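Local coordinates for protein activated BY transcription factor SSRB (Salmonella enterica, PDB 2WNW) that is a glycoside hydrolase family 30 protein, with a TIM barrel joined to a beta sandwich, whose production is activated by a transcription factor, at residues 85-99 against 329-343. Sequence-based numbering, arbitrary orientation.
Sequences LARMPIQSCDFSLGN and IDWNLLLNSEGGPNH. With GOL (glycerol), chain F.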
# COMPACT_ATOMS: atom_id res chain seq x y z
N LEU A 85 -13.58 16.82 -14.69
CA LEU A 85 -12.79 17.78 -13.92
C LEU A 85 -11.85 18.53 -14.85
O LEU A 85 -11.59 18.09 -15.97
CB LEU A 85 -11.94 17.07 -12.86
CG LEU A 85 -12.57 16.25 -11.74
CD1 LEU A 85 -11.46 15.70 -10.85
CD2 LEU A 85 -13.52 17.12 -10.93
N ALA A 86 -11.31 19.64 -14.36
CA ALA A 86 -10.35 20.42 -15.13
C ALA A 86 -9.65 21.41 -14.21
O ALA A 86 -10.18 21.78 -13.16
CB ALA A 86 -11.04 21.16 -16.27
N ARG A 87 -8.46 21.82 -14.61
CA ARG A 87 -7.69 22.81 -13.86
C ARG A 87 -7.23 23.83 -14.88
O ARG A 87 -6.95 23.48 -16.03
CB ARG A 87 -6.49 22.15 -13.16
CG ARG A 87 -5.62 23.11 -12.35
CD ARG A 87 -4.87 22.35 -11.25
NE ARG A 87 -3.91 23.17 -10.49
CZ ARG A 87 -2.61 23.25 -10.76
NH1 ARG A 87 -2.08 22.57 -11.77
NH2 ARG A 87 -1.82 23.98 -9.99
N MET A 88 -7.19 25.09 -14.48
CA MET A 88 -6.76 26.16 -15.37
C MET A 88 -6.01 27.21 -14.56
O MET A 88 -6.20 27.33 -13.36
CB MET A 88 -7.97 26.77 -16.07
CG MET A 88 -9.10 27.17 -15.14
SD MET A 88 -10.64 27.32 -16.06
CE MET A 88 -11.75 27.92 -14.78
N PRO A 89 -5.13 27.97 -15.22
CA PRO A 89 -4.34 29.00 -14.55
C PRO A 89 -4.97 30.38 -14.43
O PRO A 89 -5.67 30.85 -15.33
CB PRO A 89 -3.07 29.04 -15.40
CG PRO A 89 -3.63 28.88 -16.78
CD PRO A 89 -4.64 27.75 -16.60
N ILE A 90 -4.71 31.01 -13.29
CA ILE A 90 -5.16 32.37 -13.01
C ILE A 90 -3.89 33.15 -13.37
O ILE A 90 -2.91 33.13 -12.63
CB ILE A 90 -5.52 32.55 -11.51
CG1 ILE A 90 -6.71 31.65 -11.16
CG2 ILE A 90 -5.84 34.02 -11.21
CD1 ILE A 90 -7.12 31.67 -9.69
N GLN A 91 -3.93 33.80 -14.53
CA GLN A 91 -2.80 34.53 -15.12
C GLN A 91 -1.88 33.47 -15.74
O GLN A 91 -2.20 32.28 -15.71
CB GLN A 91 -2.07 35.40 -14.08
CG GLN A 91 -3.00 36.43 -13.43
CD GLN A 91 -2.27 37.58 -12.75
OE1 GLN A 91 -1.22 37.39 -12.12
NE2 GLN A 91 -2.83 38.77 -12.85
N SER A 92 -0.75 33.89 -16.29
CA SER A 92 0.14 32.95 -16.97
C SER A 92 0.87 31.86 -16.17
O SER A 92 1.17 32.02 -14.99
CB SER A 92 1.19 33.74 -17.75
OG SER A 92 1.95 34.56 -16.89
N CYS A 93 1.12 30.74 -16.85
CA CYS A 93 1.88 29.63 -16.29
C CYS A 93 2.95 29.41 -17.36
O CYS A 93 2.99 30.17 -18.34
CB CYS A 93 1.01 28.37 -16.11
SG CYS A 93 0.37 27.58 -17.60
N ASP A 94 3.83 28.43 -17.21
CA ASP A 94 4.88 28.23 -18.21
C ASP A 94 4.31 27.88 -19.58
O ASP A 94 4.88 28.24 -20.61
CB ASP A 94 5.90 27.18 -17.75
CG ASP A 94 5.26 25.85 -17.39
OD1 ASP A 94 4.21 25.86 -16.71
OD2 ASP A 94 5.82 24.80 -17.78
N PHE A 95 3.17 27.19 -19.60
CA PHE A 95 2.56 26.85 -20.87
C PHE A 95 1.69 27.99 -21.37
O PHE A 95 0.46 27.91 -21.44
CB PHE A 95 1.76 25.54 -20.75
CG PHE A 95 2.61 24.32 -20.88
CD1 PHE A 95 3.19 23.73 -19.76
CD2 PHE A 95 2.90 23.80 -22.14
CE1 PHE A 95 4.06 22.64 -19.89
CE2 PHE A 95 3.76 22.72 -22.28
CZ PHE A 95 4.35 22.13 -21.16
N SER A 96 2.37 29.08 -21.72
CA SER A 96 1.74 30.29 -22.24
C SER A 96 2.70 30.85 -23.28
O SER A 96 3.87 30.45 -23.33
CB SER A 96 1.55 31.32 -21.12
OG SER A 96 0.74 30.81 -20.07
N LEU A 97 2.22 31.77 -24.10
CA LEU A 97 3.06 32.37 -25.13
C LEU A 97 4.07 33.29 -24.44
O LEU A 97 5.08 33.67 -25.02
CB LEU A 97 2.20 33.17 -26.11
CG LEU A 97 1.16 32.35 -26.89
CD1 LEU A 97 0.34 33.27 -27.78
CD2 LEU A 97 1.86 31.28 -27.72
N GLY A 98 3.77 33.63 -23.19
CA GLY A 98 4.64 34.49 -22.41
C GLY A 98 3.92 34.89 -21.13
O GLY A 98 2.78 34.49 -20.92
N ASN A 99 4.58 35.67 -20.28
CA ASN A 99 3.96 36.11 -19.03
C ASN A 99 2.82 37.08 -19.31
O ASN A 99 2.89 37.86 -20.25
CB ASN A 99 4.98 36.83 -18.13
CG ASN A 99 6.11 35.93 -17.68
OD1 ASN A 99 5.92 35.02 -16.87
ND2 ASN A 99 7.30 36.19 -18.19
N ILE A 329 -6.50 15.00 -12.09
CA ILE A 329 -6.45 16.06 -13.09
C ILE A 329 -5.07 16.04 -13.74
O ILE A 329 -4.05 16.30 -13.09
CB ILE A 329 -6.69 17.46 -12.50
CG1 ILE A 329 -7.98 17.48 -11.68
CG2 ILE A 329 -6.81 18.47 -13.64
CD1 ILE A 329 -8.29 18.83 -11.05
N ASP A 330 -5.07 15.72 -15.03
CA ASP A 330 -3.85 15.67 -15.83
C ASP A 330 -3.43 17.12 -16.10
O ASP A 330 -4.20 18.05 -15.86
CB ASP A 330 -4.16 14.94 -17.14
CG ASP A 330 -2.97 14.85 -18.08
OD1 ASP A 330 -1.82 14.74 -17.60
OD2 ASP A 330 -3.19 14.87 -19.31
N TRP A 331 -2.21 17.31 -16.59
CA TRP A 331 -1.72 18.65 -16.91
C TRP A 331 -2.32 18.98 -18.29
O TRP A 331 -3.44 18.55 -18.58
CB TRP A 331 -0.19 18.64 -16.93
CG TRP A 331 0.52 19.98 -17.00
CD1 TRP A 331 1.83 20.18 -17.33
CD2 TRP A 331 -0.01 21.29 -16.70
NE1 TRP A 331 2.14 21.52 -17.27
CE2 TRP A 331 1.03 22.22 -16.88
CE3 TRP A 331 -1.27 21.76 -16.29
CZ2 TRP A 331 0.86 23.60 -16.68
CZ3 TRP A 331 -1.44 23.14 -16.09
CH2 TRP A 331 -0.38 24.04 -16.29
N ASN A 332 -1.59 19.70 -19.13
CA ASN A 332 -2.10 20.08 -20.46
C ASN A 332 -2.90 18.99 -21.18
O ASN A 332 -2.41 17.89 -21.39
CB ASN A 332 -0.95 20.49 -21.39
CG ASN A 332 -0.12 21.62 -20.83
OD1 ASN A 332 -0.52 22.79 -20.87
ND2 ASN A 332 1.05 21.28 -20.29
N LEU A 333 -4.13 19.33 -21.56
CA LEU A 333 -4.99 18.40 -22.29
C LEU A 333 -4.46 18.19 -23.69
O LEU A 333 -4.57 17.11 -24.27
CB LEU A 333 -6.39 19.00 -22.46
CG LEU A 333 -7.39 19.14 -21.33
CD1 LEU A 333 -8.45 20.16 -21.74
CD2 LEU A 333 -8.01 17.80 -21.03
N LEU A 334 -3.88 19.26 -24.22
CA LEU A 334 -3.40 19.28 -25.59
C LEU A 334 -2.19 20.18 -25.77
O LEU A 334 -2.07 21.21 -25.11
CB LEU A 334 -4.54 19.80 -26.47
CG LEU A 334 -4.26 20.31 -27.88
CD1 LEU A 334 -4.07 19.13 -28.81
CD2 LEU A 334 -5.44 21.18 -28.35
N LEU A 335 -1.30 19.80 -26.69
CA LEU A 335 -0.11 20.59 -26.99
C LEU A 335 0.26 20.36 -28.46
O LEU A 335 -0.30 19.48 -29.10
CB LEU A 335 1.06 20.17 -26.09
CG LEU A 335 0.93 20.51 -24.60
CD1 LEU A 335 2.13 19.97 -23.85
CD2 LEU A 335 0.84 22.02 -24.41
N ASN A 336 1.18 21.16 -28.99
CA ASN A 336 1.56 20.96 -30.39
C ASN A 336 2.51 19.77 -30.52
O ASN A 336 2.88 19.15 -29.51
CB ASN A 336 2.15 22.25 -30.99
CG ASN A 336 3.44 22.69 -30.33
OD1 ASN A 336 3.77 23.88 -30.33
ND2 ASN A 336 4.20 21.75 -29.79
N SER A 337 2.88 19.44 -31.75
CA SER A 337 3.75 18.30 -32.01
C SER A 337 5.03 18.23 -31.18
O SER A 337 5.47 17.15 -30.83
CB SER A 337 4.12 18.25 -33.49
OG SER A 337 2.96 18.18 -34.29
N GLU A 338 5.61 19.38 -30.86
CA GLU A 338 6.85 19.38 -30.10
C GLU A 338 6.66 19.48 -28.59
O GLU A 338 7.64 19.47 -27.84
CB GLU A 338 7.78 20.50 -30.58
CG GLU A 338 7.45 21.89 -30.06
CD GLU A 338 8.45 22.93 -30.52
OE1 GLU A 338 9.67 22.65 -30.48
OE2 GLU A 338 8.03 24.04 -30.93
N GLY A 339 5.41 19.56 -28.14
CA GLY A 339 5.14 19.64 -26.72
C GLY A 339 5.09 21.06 -26.19
O GLY A 339 5.36 21.32 -25.01
N GLY A 340 4.74 21.99 -27.07
CA GLY A 340 4.65 23.39 -26.69
C GLY A 340 3.29 23.95 -27.06
O GLY A 340 2.39 23.19 -27.41
N PRO A 341 3.12 25.28 -27.04
CA PRO A 341 4.12 26.29 -26.68
C PRO A 341 4.36 26.45 -25.18
O PRO A 341 3.44 26.30 -24.38
CB PRO A 341 3.56 27.56 -27.31
CG PRO A 341 2.09 27.38 -27.09
CD PRO A 341 1.86 25.92 -27.45
N ASN A 342 5.60 26.76 -24.82
CA ASN A 342 5.99 26.97 -23.42
C ASN A 342 6.99 28.12 -23.46
O ASN A 342 8.03 28.02 -24.11
CB ASN A 342 6.64 25.70 -22.86
CG ASN A 342 6.96 25.81 -21.38
OD1 ASN A 342 7.87 26.54 -20.97
ND2 ASN A 342 6.21 25.07 -20.56
N HIS A 343 6.69 29.21 -22.76
CA HIS A 343 7.57 30.38 -22.81
C HIS A 343 8.94 30.24 -22.13
O HIS A 343 9.74 31.18 -22.17
CB HIS A 343 6.82 31.63 -22.32
CG HIS A 343 6.72 31.77 -20.83
ND1 HIS A 343 7.76 32.25 -20.06
CD2 HIS A 343 5.69 31.56 -19.99
CE1 HIS A 343 7.37 32.32 -18.80
NE2 HIS A 343 6.11 31.91 -18.73
C1 GOL F . 4.76 22.42 -14.92
O1 GOL F . 4.79 22.60 -16.33
C2 GOL F . 3.84 23.49 -14.29
O2 GOL F . 4.26 24.77 -14.65
C3 GOL F . 3.88 23.49 -12.76
O3 GOL F . 3.49 22.29 -12.16
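Phe95 sits between two asparagine side chains: ND2 of Asn342 lies 3.2 Å above the centre of one ring face, and ND2 of Asn332, whose OD1 is bonded to Thr53, approaches the centre of the opposite face. The Asn342 amide stands nearly upright on the ring, at 88°, while that of Asn332 is tilted by 61°. Gly339 O comes in at the ring edge, and Leu335 CD2 packs against Phe95 CD2 at 3.5 Å. Phe95 CE1 comes to 3.4 Å from Trp331 NE1, the two ring planes almost perpendicular but the approach oblique.

The same Asn342 ND2 donates to OD2 of Asp94 over 2.8 Å, meeting the carboxylate from above its plane. With CG anti to the backbone N (chi1 -175°), Asn342 carries its amide to both the ring and the acid. Asp94 and Trp331 also hold a glycerol: O1 accepts from Trp331 NE1 and donates to Asp94 OD2. Glu196, Glu294 and Trp144 bind it too.

All this lies at the C-terminal ends of the strands of a TIM barrel, where the loops after the second and eighth strands, 85-90 and 327-330, meet across the first. Deeper down, Ile329 CG2 packs on Arg87 CB at 3.7 Å, and the extended Arg87 side chain ends in salt bridges to Asp239 and Glu294.

Asp94 also uses its backbone: its O accepts from His343 N at 3.0 Å, nearly in line with the carbonyl. The His343 imidazole turns one face to Gly98 and the backbone N of Asn99, while NE2 bonds to Asp204; His343 CB lies 3.6 Å from Gly98 CA. Phe95 is the centre of an inverse gamma turn, in which Ser96 N bonds weakly to Asp94 O, and Ser96 OG donates to Cys93 O.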